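Local structure of protein YrdA (Escherichia coli, 3TIO) at the interface of chains A and B. The protein binds zinc as a homologue of the gamma-class carbonic anhydrases and may switch between allosteric conformations. Coordinates in Å, arbitrary orientation; residue numbers count along the deposited sequence, not the author numbering. Chains: chain A/B, Protein YrdA.

In this assembly of three copies of YrdA, chains A and B meet along the flanks of their beta-helices. Contacts 1 and 4 form nearly one patch, their C-alpha centres about 5 Å apart, sharing A:Trp170, A:Tyr174 and B:Tyr7, so the end of helix 154-176 grips both the N-terminal loop and the coil of its neighbour. Contact 2, the zinc site, lies about 11 Å from contact 1 and shares B:Arg45 with it, a possible path between helix and metal. Contact 3, apolar, is about 12 Å from contact 1, 13 Å from contact 2 and 17 Å from contact 4.

Contact 1: the interface of chains A and B. Residues chain A 39, 170, 174; chain B 6-7, 27, 45, 47.
A:Tyr174 drives its phenol ring into chain B, and its OH gives a hydrogen bond of 2.7 Å to OD1 of B:Asp47. OD1 lies in plane at the edge of the phenol ring, while the hydroxyl reaches it on the anti side, 26° out of the carboxylate plane. The syn lone pair of the same OD1 is taken by NH1 of B:Arg45 at 2.8 Å, a salt bridge within chain B. One oxygen accepts from two donors, which should pin the aspartate; with CG between the backbone N and the carbonyl carbon (chi1 47°), its carboxylate swings toward both, and CB lies over the centre of the B:Tyr7 ring.

Packing is tight around the phenol. CZ of A:Tyr174 is 3.5 Å from CD1 of B:Tyr7, the side chains crossing at about a right angle, and CG2 of the branched B:Ile27 comes within 4.0 Å of CE1 of A:Tyr174. Tyrosine suits the place by joining an apolar ring to a polar end. The guanidinium of B:Arg45 lies over a rim of the A:Trp39 indole, CZ 3.6 Å from CE3, with planes 27° apart; a broad indole suits a flat cation. The fringe is looser: CD1 of A:Trp170 stays 4.3 Å from OH of B:Tyr7.

In the fold, helix 154-176 and the A:Trp39 loop meet the N-terminal loop of chain B, strands 25-27 and 43-46 and, just after the latter, B:Asp47.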
ATOM      1  N   TRP A  39       8.664  -6.675  -9.264  1.00  9.25           N
ATOM      2  CA  TRP A  39       8.951  -5.257  -9.404  1.00  9.11           C
ATOM      3  C   TRP A  39       9.248  -4.525  -8.086  1.00  8.55           C
ATOM      4  O   TRP A  39       9.221  -5.129  -7.017  1.00 10.02           O
ATOM      5  CB  TRP A  39       7.809  -4.635 -10.215  1.00  9.69           C
ATOM      6  CG  TRP A  39       7.769  -5.261 -11.593  1.00  9.32           C
ATOM      7  CD1 TRP A  39       7.262  -6.490 -11.925  1.00 10.32           C
ATOM      8  CD2 TRP A  39       8.394  -4.756 -12.778  1.00 10.08           C
ATOM      9  NE1 TRP A  39       7.546  -6.783 -13.239  1.00 10.89           N
ATOM     10  CE2 TRP A  39       8.241  -5.736 -13.787  1.00 10.12           C
ATOM     11  CE3 TRP A  39       9.081  -3.573 -13.083  1.00 12.51           C
ATOM     12  CZ2 TRP A  39       8.746  -5.565 -15.081  1.00 10.25           C
ATOM     13  CZ3 TRP A  39       9.585  -3.406 -14.366  1.00 11.78           C
ATOM     14  CH2 TRP A  39       9.416  -4.397 -15.350  1.00 11.30           C
ATOM     15  N   TRP A 170       9.202  -6.684 -20.700  1.00 16.51           N
ATOM     16  CA  TRP A 170       9.666  -5.564 -19.891  1.00 16.77           C
ATOM     17  C   TRP A 170      10.664  -6.035 -18.838  1.00 16.39           C
ATOM     18  O   TRP A 170      11.644  -5.349 -18.543  1.00 16.45           O
ATOM     19  CB  TRP A 170       8.475  -4.842 -19.247  1.00 16.90           C
ATOM     20  CG  TRP A 170       7.620  -4.121 -20.256  1.00 19.74           C
ATOM     21  CD1 TRP A 170       8.048  -3.505 -21.401  1.00 20.29           C
ATOM     22  CD2 TRP A 170       6.202  -3.911 -20.200  1.00 20.61           C
ATOM     23  NE1 TRP A 170       6.989  -2.929 -22.057  1.00 21.16           N
ATOM     24  CE2 TRP A 170       5.843  -3.163 -21.344  1.00 21.83           C
ATOM     25  CE3 TRP A 170       5.199  -4.284 -19.293  1.00 21.04           C
ATOM     26  CZ2 TRP A 170       4.522  -2.777 -21.606  1.00 22.31           C
ATOM     27  CZ3 TRP A 170       3.884  -3.900 -19.554  1.00 22.51           C
ATOM     28  CH2 TRP A 170       3.560  -3.154 -20.702  1.00 22.38           C
ATOM     29  N   TYR A 174      14.921  -4.846 -18.328  1.00 21.59           N
ATOM     30  CA  TYR A 174      15.585  -4.437 -17.097  1.00 21.84           C
ATOM     31  C   TYR A 174      16.739  -5.372 -16.763  1.00 22.61           C
ATOM     32  O   TYR A 174      17.754  -4.942 -16.219  1.00 23.70           O
ATOM     33  CB  TYR A 174      14.581  -4.408 -15.942  1.00 21.00           C
ATOM     34  CG  TYR A 174      13.767  -3.137 -15.889  1.00 20.79           C
ATOM     35  CD1 TYR A 174      14.299  -1.972 -15.335  1.00 21.95           C
ATOM     36  CD2 TYR A 174      12.483  -3.084 -16.424  1.00 20.43           C
ATOM     37  CE1 TYR A 174      13.570  -0.787 -15.315  1.00 22.03           C
ATOM     38  CE2 TYR A 174      11.746  -1.902 -16.412  1.00 20.17           C
ATOM     39  CZ  TYR A 174      12.297  -0.759 -15.856  1.00 20.62           C
ATOM     40  OH  TYR A 174      11.571   0.412 -15.844  1.00 20.96           O
TER
ATOM     41  N   PRO B   6      17.895   4.466 -14.436  1.00 16.54           N
ATOM     42  CA  PRO B   6      17.555   4.603 -15.850  1.00 17.89           C
ATOM     43  C   PRO B   6      16.674   3.495 -16.413  1.00 18.06           C
ATOM     44  O   PRO B   6      16.481   2.448 -15.794  1.00 18.97           O
ATOM     45  CB  PRO B   6      18.923   4.613 -16.517  1.00 18.94           C
ATOM     46  CG  PRO B   6      19.655   3.586 -15.708  1.00 18.02           C
ATOM     47  CD  PRO B   6      19.261   3.933 -14.275  1.00 18.03           C
ATOM     48  N   TYR B   7      16.130   3.767 -17.591  1.00 19.62           N
ATOM     49  CA  TYR B   7      15.325   2.820 -18.347  1.00 20.53           C
ATOM     50  C   TYR B   7      15.729   3.136 -19.777  1.00 21.42           C
ATOM     51  O   TYR B   7      15.339   4.170 -20.321  1.00 21.04           O
ATOM     52  CB  TYR B   7      13.826   3.059 -18.183  1.00 21.50           C
ATOM     53  CG  TYR B   7      13.012   2.181 -19.108  1.00 22.79           C
ATOM     54  CD1 TYR B   7      12.983   0.797 -18.938  1.00 23.26           C
ATOM     55  CD2 TYR B   7      12.307   2.727 -20.179  1.00 23.38           C
ATOM     56  CE1 TYR B   7      12.274  -0.023 -19.814  1.00 24.88           C
ATOM     57  CE2 TYR B   7      11.593   1.917 -21.060  1.00 24.29           C
ATOM     58  CZ  TYR B   7      11.583   0.544 -20.872  1.00 24.73           C
ATOM     59  OH  TYR B   7      10.891  -0.263 -21.747  1.00 27.79           O
ATOM     60  N   ILE B  27      12.360   5.765 -11.460  1.00 10.56           N
ATOM     61  CA  ILE B  27      12.882   5.139 -12.674  1.00 11.79           C
ATOM     62  C   ILE B  27      12.469   5.735 -14.016  1.00 10.42           C
ATOM     63  O   ILE B  27      11.302   6.027 -14.249  1.00 11.27           O
ATOM     64  CB  ILE B  27      12.467   3.646 -12.708  1.00 11.49           C
ATOM     65  CG1 ILE B  27      12.924   2.946 -11.431  1.00 11.82           C
ATOM     66  CG2 ILE B  27      13.055   2.958 -13.937  1.00 12.61           C
ATOM     67  CD1 ILE B  27      12.146   1.678 -11.129  1.00 14.59           C
ATOM     68  N   ARG B  45       7.602   5.176 -11.681  1.00  9.70           N
ATOM     69  CA  ARG B  45       8.171   4.482 -12.829  1.00 10.64           C
ATOM     70  C   ARG B  45       7.694   5.086 -14.152  1.00 11.36           C
ATOM     71  O   ARG B  45       6.525   4.972 -14.519  1.00 13.16           O
ATOM     72  CB  ARG B  45       7.812   2.986 -12.723  1.00 10.58           C
ATOM     73  CG  ARG B  45       8.417   2.072 -13.789  1.00 11.56           C
ATOM     74  CD  ARG B  45       8.704   0.657 -13.249  1.00 12.67           C
ATOM     75  NE  ARG B  45       7.522  -0.144 -12.906  1.00 11.72           N
ATOM     76  CZ  ARG B  45       6.799  -0.851 -13.773  1.00 11.99           C
ATOM     77  NH1 ARG B  45       7.114  -0.867 -15.064  1.00 12.40           N
ATOM     78  NH2 ARG B  45       5.772  -1.578 -13.341  1.00 11.01           N
ATOM     79  N   ASP B  47       8.761   4.421 -17.479  1.00 13.48           N
ATOM     80  CA  ASP B  47       9.435   3.654 -18.517  1.00 15.96           C
ATOM     81  C   ASP B  47       8.627   3.519 -19.805  1.00 17.46           C
ATOM     82  O   ASP B  47       9.091   3.918 -20.875  1.00 20.54           O
ATOM     83  CB  ASP B  47       9.836   2.270 -17.972  1.00 13.65           C
ATOM     84  CG  ASP B  47       8.714   1.571 -17.210  1.00 11.82           C
ATOM     85  OD1 ASP B  47       8.995   0.507 -16.618  1.00 14.25           O
ATOM     86  OD2 ASP B  47       7.568   2.068 -17.197  1.00 14.99           O
TER

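Contact 2: the interface of chains A and B. Residues chain A 60, 90, 107, 167; chain B 45, 66, 69, 95.
The methyl CE of A:Met107 sits over the centre of the B:His95 imidazole, 3.6 Å from its centroid, a CH-pi contact at the intersubunit zinc site typical of gamma-class carbonic anhydrases. CG of A:Met107 lies between the backbone N and the carbonyl carbon (chi1 64°), and the bend at chi3 turns the soft thioether tip onto that face; methionine is flexible enough to cap the ring.

Next to it, nitrogens converge. B:His66, B:His69 and B:His95 bind zinc, imidazole being a neutral donor well matched to this metal. From chain A, NE2 of A:His90 comes 3.2 Å from ND1 of B:His66, 3.3 Å from NE2 of B:His95 and 3.6 Å from NE2 of B:His69, closing a roughly tetrahedral set of nitrogens. A:His90 thus takes the place of the family's ligand from the adjacent subunit, probably bonding the metal and so joining the chains. The rings of A:His90 and B:His66 meet edge to face, their planes 78° apart.

Farther out, the amide oxygen OE1 of A:Gln60 stands 3.1 Å above the plane of A:His90, toward its rim, and approaches CE1 of B:His69 at 3.3 Å. CE1 of B:His69 also points at the edge of the A:Tyr167 ring. At the rim, NH2 of B:Arg45 donates to the phenol OH of A:Tyr167 at 3.1 Å, nearly straight (165° at the hydrogen) and in the guanidinium plane. B:Arg45 also lays CZ over a face of B:His66, perhaps helping to fix that ligand.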
ATOM      1  N   GLN A  60       3.642  -6.918  -9.697  1.00  8.20           N
ATOM      2  CA  GLN A  60       3.911  -5.493  -9.838  1.00  7.15           C
ATOM      3  C   GLN A  60       4.187  -4.679  -8.575  1.00  8.00           C
ATOM      4  O   GLN A  60       3.884  -5.106  -7.458  1.00  8.36           O
ATOM      5  CB  GLN A  60       2.798  -4.867 -10.677  1.00  8.33           C
ATOM      6  CG  GLN A  60       2.823  -5.403 -12.107  1.00  9.21           C
ATOM      7  CD  GLN A  60       1.708  -4.858 -12.964  1.00 12.12           C
ATOM      8  OE1 GLN A  60       1.541  -3.648 -13.083  1.00 14.58           O
ATOM      9  NE2 GLN A  60       0.939  -5.751 -13.577  1.00 11.47           N
ATOM     10  N   HIS A  90      -0.228  -3.515  -9.613  1.00  8.05           N
ATOM     11  CA  HIS A  90       0.461  -2.726  -8.596  1.00  7.53           C
ATOM     12  C   HIS A  90      -0.320  -2.727  -7.292  1.00  6.46           C
ATOM     13  O   HIS A  90      -1.554  -2.723  -7.294  1.00  7.07           O
ATOM     14  CB  HIS A  90       0.586  -1.263  -9.022  1.00  8.21           C
ATOM     15  CG  HIS A  90       1.185  -1.060 -10.377  1.00  8.34           C
ATOM     16  ND1 HIS A  90       2.522  -1.251 -10.642  1.00  8.15           N
ATOM     17  CD2 HIS A  90       0.629  -0.629 -11.533  1.00  9.31           C
ATOM     18  CE1 HIS A  90       2.767  -0.941 -11.902  1.00  9.22           C
ATOM     19  NE2 HIS A  90       1.636  -0.560 -12.464  1.00  8.94           N
ATOM     20  N   MET A 107      -4.944  -3.618 -10.086  1.00  8.49           N
ATOM     21  CA  MET A 107      -4.157  -2.907  -9.086  1.00  8.55           C
ATOM     22  C   MET A 107      -4.966  -2.496  -7.864  1.00  8.12           C
ATOM     23  O   MET A 107      -6.135  -2.121  -7.968  1.00  8.09           O
ATOM     24  CB  MET A 107      -3.472  -1.684  -9.713  1.00 10.68           C
ATOM     25  CG  MET A 107      -4.402  -0.590 -10.228  1.00 12.24           C
ATOM     26  SD  MET A 107      -3.485   0.682 -11.146  1.00 12.66           S
ATOM     27  CE  MET A 107      -3.700   0.103 -12.819  1.00 14.30           C
ATOM     28  N   TYR A 167       4.852  -8.127 -19.940  1.00 12.67           N
ATOM     29  CA  TYR A 167       5.647  -7.980 -18.735  1.00 13.26           C
ATOM     30  C   TYR A 167       6.888  -8.866 -18.719  1.00 12.43           C
ATOM     31  O   TYR A 167       7.850  -8.585 -18.003  1.00 13.07           O
ATOM     32  CB  TYR A 167       4.793  -8.206 -17.483  1.00 12.10           C
ATOM     33  CG  TYR A 167       4.482  -6.902 -16.778  1.00 12.39           C
ATOM     34  CD1 TYR A 167       3.238  -6.283 -16.913  1.00 13.88           C
ATOM     35  CD2 TYR A 167       5.453  -6.261 -16.014  1.00 12.10           C
ATOM     36  CE1 TYR A 167       2.974  -5.049 -16.301  1.00 14.05           C
ATOM     37  CE2 TYR A 167       5.200  -5.032 -15.400  1.00 11.89           C
ATOM     38  CZ  TYR A 167       3.962  -4.435 -15.549  1.00 12.18           C
ATOM     39  OH  TYR A 167       3.725  -3.219 -14.940  1.00 13.27           O
TER
ATOM     40  N   ARG B  45       7.602   5.176 -11.681  1.00  9.70           N
ATOM     41  CA  ARG B  45       8.171   4.482 -12.829  1.00 10.64           C
ATOM     42  C   ARG B  45       7.694   5.086 -14.152  1.00 11.36           C
ATOM     43  O   ARG B  45       6.525   4.972 -14.519  1.00 13.16           O
ATOM     44  CB  ARG B  45       7.812   2.986 -12.723  1.00 10.58           C
ATOM     45  CG  ARG B  45       8.417   2.072 -13.789  1.00 11.56           C
ATOM     46  CD  ARG B  45       8.704   0.657 -13.249  1.00 12.67           C
ATOM     47  NE  ARG B  45       7.522  -0.144 -12.906  1.00 11.72           N
ATOM     48  CZ  ARG B  45       6.799  -0.851 -13.773  1.00 11.99           C
ATOM     49  NH1 ARG B  45       7.114  -0.867 -15.064  1.00 12.40           N
ATOM     50  NH2 ARG B  45       5.772  -1.578 -13.341  1.00 11.01           N
ATOM     51  N   HIS B  66       2.670   5.215 -11.928  1.00 10.00           N
ATOM     52  CA  HIS B  66       3.072   4.571 -13.175  1.00 10.92           C
ATOM     53  C   HIS B  66       2.257   5.133 -14.335  1.00 13.33           C
ATOM     54  O   HIS B  66       1.387   5.987 -14.148  1.00 11.60           O
ATOM     55  CB  HIS B  66       2.885   3.051 -13.105  1.00 11.12           C
ATOM     56  CG  HIS B  66       3.646   2.302 -14.159  1.00  9.41           C
ATOM     57  ND1 HIS B  66       3.192   1.128 -14.716  1.00 13.10           N
ATOM     58  CD2 HIS B  66       4.834   2.564 -14.755  1.00 10.25           C
ATOM     59  CE1 HIS B  66       4.065   0.697 -15.611  1.00 11.52           C
ATOM     60  NE2 HIS B  66       5.070   1.551 -15.653  1.00 12.04           N
ATOM     61  N   HIS B  69      -0.211   0.958 -19.459  1.00 24.50           N
ATOM     62  CA  HIS B  69       0.477  -0.161 -20.098  1.00 25.69           C
ATOM     63  C   HIS B  69       0.128  -0.225 -21.578  1.00 27.97           C
ATOM     64  O   HIS B  69      -0.998  -0.562 -21.942  1.00 29.00           O
ATOM     65  CB  HIS B  69       0.080  -1.480 -19.431  1.00 24.02           C
ATOM     66  CG  HIS B  69       0.461  -1.565 -17.987  1.00 22.02           C
ATOM     67  ND1 HIS B  69       0.043  -2.590 -17.165  1.00 21.98           N
ATOM     68  CD2 HIS B  69       1.226  -0.755 -17.218  1.00 22.95           C
ATOM     69  CE1 HIS B  69       0.534  -2.407 -15.953  1.00 20.73           C
ATOM     70  NE2 HIS B  69       1.254  -1.302 -15.959  1.00 16.26           N
ATOM     71  N   HIS B  95      -2.207   6.088 -11.956  1.00  8.67           N
ATOM     72  CA  HIS B  95      -1.871   5.320 -13.141  1.00  9.39           C
ATOM     73  C   HIS B  95      -2.311   5.942 -14.462  1.00 10.42           C
ATOM     74  O   HIS B  95      -3.481   5.872 -14.833  1.00 11.38           O
ATOM     75  CB  HIS B  95      -2.473   3.922 -13.000  1.00 11.86           C
ATOM     76  CG  HIS B  95      -1.707   2.864 -13.723  1.00 10.26           C
ATOM     77  ND1 HIS B  95      -1.971   2.510 -15.029  1.00 13.10           N
ATOM     78  CD2 HIS B  95      -0.660   2.105 -13.329  1.00 11.60           C
ATOM     79  CE1 HIS B  95      -1.117   1.577 -15.408  1.00 13.14           C
ATOM     80  NE2 HIS B  95      -0.310   1.315 -14.395  1.00 11.59           N
TER

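Contact 3: the interface of chains A and B. Residues chain A 23, 40-41; chain B 23, 25, 41-43.
The pyrrolidine of A:Pro40, the nearest thing to a flat group here, turns its CB rim toward chain B, at 3.9 Å from CG1 of B:Val43. The setting is the left-handed beta-helix of hexapeptide-repeat proteins, and compact aliphatic side chains such as valine and leucine fill the narrow seam between two such flanks with methyl groups at little conformational cost.

Beside the proline, A:Leu41 is the main intruder. Its CD1 presses on CG2 of B:Val43 at 3.3 Å, tighter than usual van der Waals contact, the side chains sliding past in opposite directions. With CG anti to the carbonyl carbon (chi1 -63°), the isobutyl group projects into chain B, and CD1 also comes 3.4 Å from the backbone O of B:Leu41. The two leucines meet less closely, CD2 of A:Leu41 lying 4.1 Å from CD2 of B:Leu41.

One coil away along the beta-helix, CB of A:Ser23 touches CG2 of B:Val25 at 3.8 Å. While this methylene packs on the valine, the serine hydroxyl OG accepts a hydrogen bond of 3.0 Å from the backbone N of A:Leu41. That bond braces the leucine's turn, where phi is positive (48°). B:Ser23 holds the N of B:Leu41 in the same manner, at 2.9 Å from its OG.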
ATOM      1  N   SER A  23      14.994  -3.179  -4.665  1.00 12.90           N
ATOM      2  CA  SER A  23      14.254  -2.580  -3.555  1.00 12.34           C
ATOM      3  C   SER A  23      13.229  -3.520  -2.928  1.00 12.21           C
ATOM      4  O   SER A  23      12.567  -3.160  -1.956  1.00 12.24           O
ATOM      5  CB  SER A  23      13.533  -1.315  -4.023  1.00 11.38           C
ATOM      6  OG  SER A  23      12.445  -1.634  -4.875  1.00 10.61           O
ATOM      7  N   PRO A  40       9.570  -3.219  -8.155  1.00  9.20           N
ATOM      8  CA  PRO A  40       9.889  -2.424  -6.964  1.00  8.68           C
ATOM      9  C   PRO A  40       8.964  -2.472  -5.758  1.00  7.26           C
ATOM     10  O   PRO A  40       7.744  -2.561  -5.885  1.00  8.79           O
ATOM     11  CB  PRO A  40      10.001  -1.004  -7.516  1.00  9.46           C
ATOM     12  CG  PRO A  40      10.552  -1.229  -8.874  1.00  8.58           C
ATOM     13  CD  PRO A  40       9.729  -2.401  -9.374  1.00  9.82           C
ATOM     14  N   LEU A  41       9.593  -2.384  -4.590  1.00  7.88           N
ATOM     15  CA  LEU A  41       8.929  -2.353  -3.292  1.00  8.20           C
ATOM     16  C   LEU A  41       7.864  -3.414  -3.064  1.00  7.98           C
ATOM     17  O   LEU A  41       6.764  -3.134  -2.578  1.00  8.52           O
ATOM     18  CB  LEU A  41       8.358  -0.950  -3.042  1.00  9.72           C
ATOM     19  CG  LEU A  41       9.414   0.162  -2.971  1.00 10.29           C
ATOM     20  CD1 LEU A  41       8.748   1.471  -2.576  1.00 12.99           C
ATOM     21  CD2 LEU A  41      10.486  -0.196  -1.956  1.00 11.68           C
TER
ATOM     22  N   SER B  23      14.741   5.977   0.646  1.00 11.59           N
ATOM     23  CA  SER B  23      14.052   4.691   0.543  1.00 10.34           C
ATOM     24  C   SER B  23      13.142   4.594  -0.680  1.00 10.06           C
ATOM     25  O   SER B  23      12.508   3.565  -0.905  1.00 11.73           O
ATOM     26  CB  SER B  23      13.217   4.437   1.802  1.00 10.34           C
ATOM     27  OG  SER B  23      12.086   5.292   1.836  1.00 11.46           O
ATOM     28  N   VAL B  25      12.110   4.967  -4.953  1.00  9.87           N
ATOM     29  CA  VAL B  25      12.615   4.502  -6.236  1.00 10.12           C
ATOM     30  C   VAL B  25      12.023   5.305  -7.390  1.00  9.58           C
ATOM     31  O   VAL B  25      10.815   5.284  -7.602  1.00  9.91           O
ATOM     32  CB  VAL B  25      12.252   3.005  -6.419  1.00  8.94           C
ATOM     33  CG1 VAL B  25      12.874   2.454  -7.690  1.00 13.02           C
ATOM     34  CG2 VAL B  25      12.708   2.206  -5.199  1.00 10.50           C
ATOM     35  N   LEU B  41       9.332   5.285   0.783  1.00  7.98           N
ATOM     36  CA  LEU B  41       8.758   4.130   0.098  1.00  8.43           C
ATOM     37  C   LEU B  41       7.787   4.427  -1.037  1.00  7.96           C
ATOM     38  O   LEU B  41       6.707   3.831  -1.142  1.00  8.26           O
ATOM     39  CB  LEU B  41       8.117   3.189   1.124  1.00  8.90           C
ATOM     40  CG  LEU B  41       9.100   2.638   2.169  1.00  9.04           C
ATOM     41  CD1 LEU B  41       8.389   1.625   3.058  1.00 12.05           C
ATOM     42  CD2 LEU B  41      10.291   1.975   1.475  1.00 11.18           C
ATOM     43  N   VAL B  42       8.195   5.352  -1.895  1.00  7.61           N
ATOM     44  CA  VAL B  42       7.419   5.732  -3.063  1.00  7.37           C
ATOM     45  C   VAL B  42       8.133   5.170  -4.290  1.00  7.85           C
ATOM     46  O   VAL B  42       9.364   5.100  -4.315  1.00  8.82           O
ATOM     47  CB  VAL B  42       7.353   7.272  -3.213  1.00  7.25           C
ATOM     48  CG1 VAL B  42       6.789   7.650  -4.574  1.00  7.38           C
ATOM     49  CG2 VAL B  42       6.505   7.865  -2.103  1.00  8.01           C
ATOM     50  N   VAL B  43       7.360   4.749  -5.285  1.00  8.07           N
ATOM     51  CA  VAL B  43       7.914   4.259  -6.543  1.00  7.86           C
ATOM     52  C   VAL B  43       7.279   5.094  -7.636  1.00  8.38           C
ATOM     53  O   VAL B  43       6.056   5.240  -7.680  1.00  7.61           O
ATOM     54  CB  VAL B  43       7.559   2.781  -6.851  1.00  8.52           C
ATOM     55  CG1 VAL B  43       8.188   2.372  -8.188  1.00 11.64           C
ATOM     56  CG2 VAL B  43       8.038   1.879  -5.742  1.00 12.54           C
TER

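Contact 4: the interface of chains A and B. Residues chain A 170, 173-174; chain B 7-8.
Helix 154-176 of chain A meets the N-terminal loop of chain B, where B:Tyr7 and B:Arg8 follow one another. A:Glu173, near the end of the helix, reaches across with a chain extended beyond CG, which is anti to the carbonyl carbon (chi1 -61°), and its carboxylate serves both loop residues, one oxygen each. A long acidic side chain suits this place, since it spans the gap and offers two acceptors.

OE1 takes a hydrogen bond of 2.6 Å from the phenol OH of B:Tyr7. The oxygen lies in the plane of the phenol ring, at its edge, yet the hydroxyl comes from above the carboxylate plane, 39° out of it. OE1 also sits at the edge of the A:Trp170 indole, in its plane, so a neighbour within the helix helps to frame the carboxylate.

B:Arg8 extends from CG to NE, and its aliphatic CG lies over the centre of the B:Tyr7 ring, 4.0 Å above the plane and on the face opposite B:Asp47. This packing probably stiffens the loop: CG covers the phenol while the charged end passes on to the glutamate. A:Tyr174 supports the rim of B:Tyr7 as in contact 1. The salt bridge runs from NH2 of B:Arg8 to the syn side of A:Glu173 OE2, at 2.6 Å, with carboxylate and guanidinium planes 80° apart.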
ATOM      1  N   TRP A 170       9.202  -6.684 -20.700  1.00 16.51           N
ATOM      2  CA  TRP A 170       9.666  -5.564 -19.891  1.00 16.77           C
ATOM      3  C   TRP A 170      10.664  -6.035 -18.838  1.00 16.39           C
ATOM      4  O   TRP A 170      11.644  -5.349 -18.543  1.00 16.45           O
ATOM      5  CB  TRP A 170       8.475  -4.842 -19.247  1.00 16.90           C
ATOM      6  CG  TRP A 170       7.620  -4.121 -20.256  1.00 19.74           C
ATOM      7  CD1 TRP A 170       8.048  -3.505 -21.401  1.00 20.29           C
ATOM      8  CD2 TRP A 170       6.202  -3.911 -20.200  1.00 20.61           C
ATOM      9  NE1 TRP A 170       6.989  -2.929 -22.057  1.00 21.16           N
ATOM     10  CE2 TRP A 170       5.843  -3.163 -21.344  1.00 21.83           C
ATOM     11  CE3 TRP A 170       5.199  -4.284 -19.293  1.00 21.04           C
ATOM     12  CZ2 TRP A 170       4.522  -2.777 -21.606  1.00 22.31           C
ATOM     13  CZ3 TRP A 170       3.884  -3.900 -19.554  1.00 22.51           C
ATOM     14  CH2 TRP A 170       3.560  -3.154 -20.702  1.00 22.38           C
ATOM     15  N   GLU A 173      14.059  -6.427 -20.408  1.00 20.20           N
ATOM     16  CA  GLU A 173      14.711  -5.162 -20.726  1.00 21.87           C
ATOM     17  C   GLU A 173      15.500  -4.680 -19.514  1.00 21.70           C
ATOM     18  O   GLU A 173      16.612  -4.175 -19.648  1.00 22.44           O
ATOM     19  CB  GLU A 173      13.676  -4.113 -21.138  1.00 24.08           C
ATOM     20  CG  GLU A 173      12.884  -4.498 -22.375  1.00 28.61           C
ATOM     21  CD  GLU A 173      12.005  -3.373 -22.884  1.00 31.68           C
ATOM     22  OE1 GLU A 173      11.170  -2.865 -22.106  1.00 33.03           O
ATOM     23  OE2 GLU A 173      12.149  -2.999 -24.068  1.00 34.36           O
ATOM     24  N   TYR A 174      14.921  -4.846 -18.328  1.00 21.59           N
ATOM     25  CA  TYR A 174      15.585  -4.437 -17.097  1.00 21.84           C
ATOM     26  C   TYR A 174      16.739  -5.372 -16.763  1.00 22.61           C
ATOM     27  O   TYR A 174      17.754  -4.942 -16.219  1.00 23.70           O
ATOM     28  CB  TYR A 174      14.581  -4.408 -15.942  1.00 21.00           C
ATOM     29  CG  TYR A 174      13.767  -3.137 -15.889  1.00 20.79           C
ATOM     30  CD1 TYR A 174      14.299  -1.972 -15.335  1.00 21.95           C
ATOM     31  CD2 TYR A 174      12.483  -3.084 -16.424  1.00 20.43           C
ATOM     32  CE1 TYR A 174      13.570  -0.787 -15.315  1.00 22.03           C
ATOM     33  CE2 TYR A 174      11.746  -1.902 -16.412  1.00 20.17           C
ATOM     34  CZ  TYR A 174      12.297  -0.759 -15.856  1.00 20.62           C
ATOM     35  OH  TYR A 174      11.571   0.412 -15.844  1.00 20.96           O
TER
ATOM     36  N   TYR B   7      16.130   3.767 -17.591  1.00 19.62           N
ATOM     37  CA  TYR B   7      15.325   2.820 -18.347  1.00 20.53           C
ATOM     38  C   TYR B   7      15.729   3.136 -19.777  1.00 21.42           C
ATOM     39  O   TYR B   7      15.339   4.170 -20.321  1.00 21.04           O
ATOM     40  CB  TYR B   7      13.826   3.059 -18.183  1.00 21.50           C
ATOM     41  CG  TYR B   7      13.012   2.181 -19.108  1.00 22.79           C
ATOM     42  CD1 TYR B   7      12.983   0.797 -18.938  1.00 23.26           C
ATOM     43  CD2 TYR B   7      12.307   2.727 -20.179  1.00 23.38           C
ATOM     44  CE1 TYR B   7      12.274  -0.023 -19.814  1.00 24.88           C
ATOM     45  CE2 TYR B   7      11.593   1.917 -21.060  1.00 24.29           C
ATOM     46  CZ  TYR B   7      11.583   0.544 -20.872  1.00 24.73           C
ATOM     47  OH  TYR B   7      10.891  -0.263 -21.747  1.00 27.79           O
ATOM     48  N   ARG B   8      16.522   2.256 -20.378  1.00 23.23           N
ATOM     49  CA  ARG B   8      17.001   2.484 -21.732  1.00 25.54           C
ATOM     50  C   ARG B   8      17.810   3.778 -21.719  1.00 25.36           C
ATOM     51  O   ARG B   8      18.733   3.932 -20.919  1.00 25.61           O
ATOM     52  CB  ARG B   8      15.833   2.611 -22.711  1.00 27.81           C
ATOM     53  CG  ARG B   8      15.081   1.320 -22.979  1.00 31.93           C
ATOM     54  CD  ARG B   8      14.053   1.529 -24.081  1.00 35.53           C
ATOM     55  NE  ARG B   8      13.387   0.288 -24.464  1.00 39.24           N
ATOM     56  CZ  ARG B   8      12.479   0.199 -25.431  1.00 40.77           C
ATOM     57  NH1 ARG B   8      12.127   1.279 -26.115  1.00 42.09           N
ATOM     58  NH2 ARG B   8      11.924  -0.971 -25.718  1.00 42.00           N
TER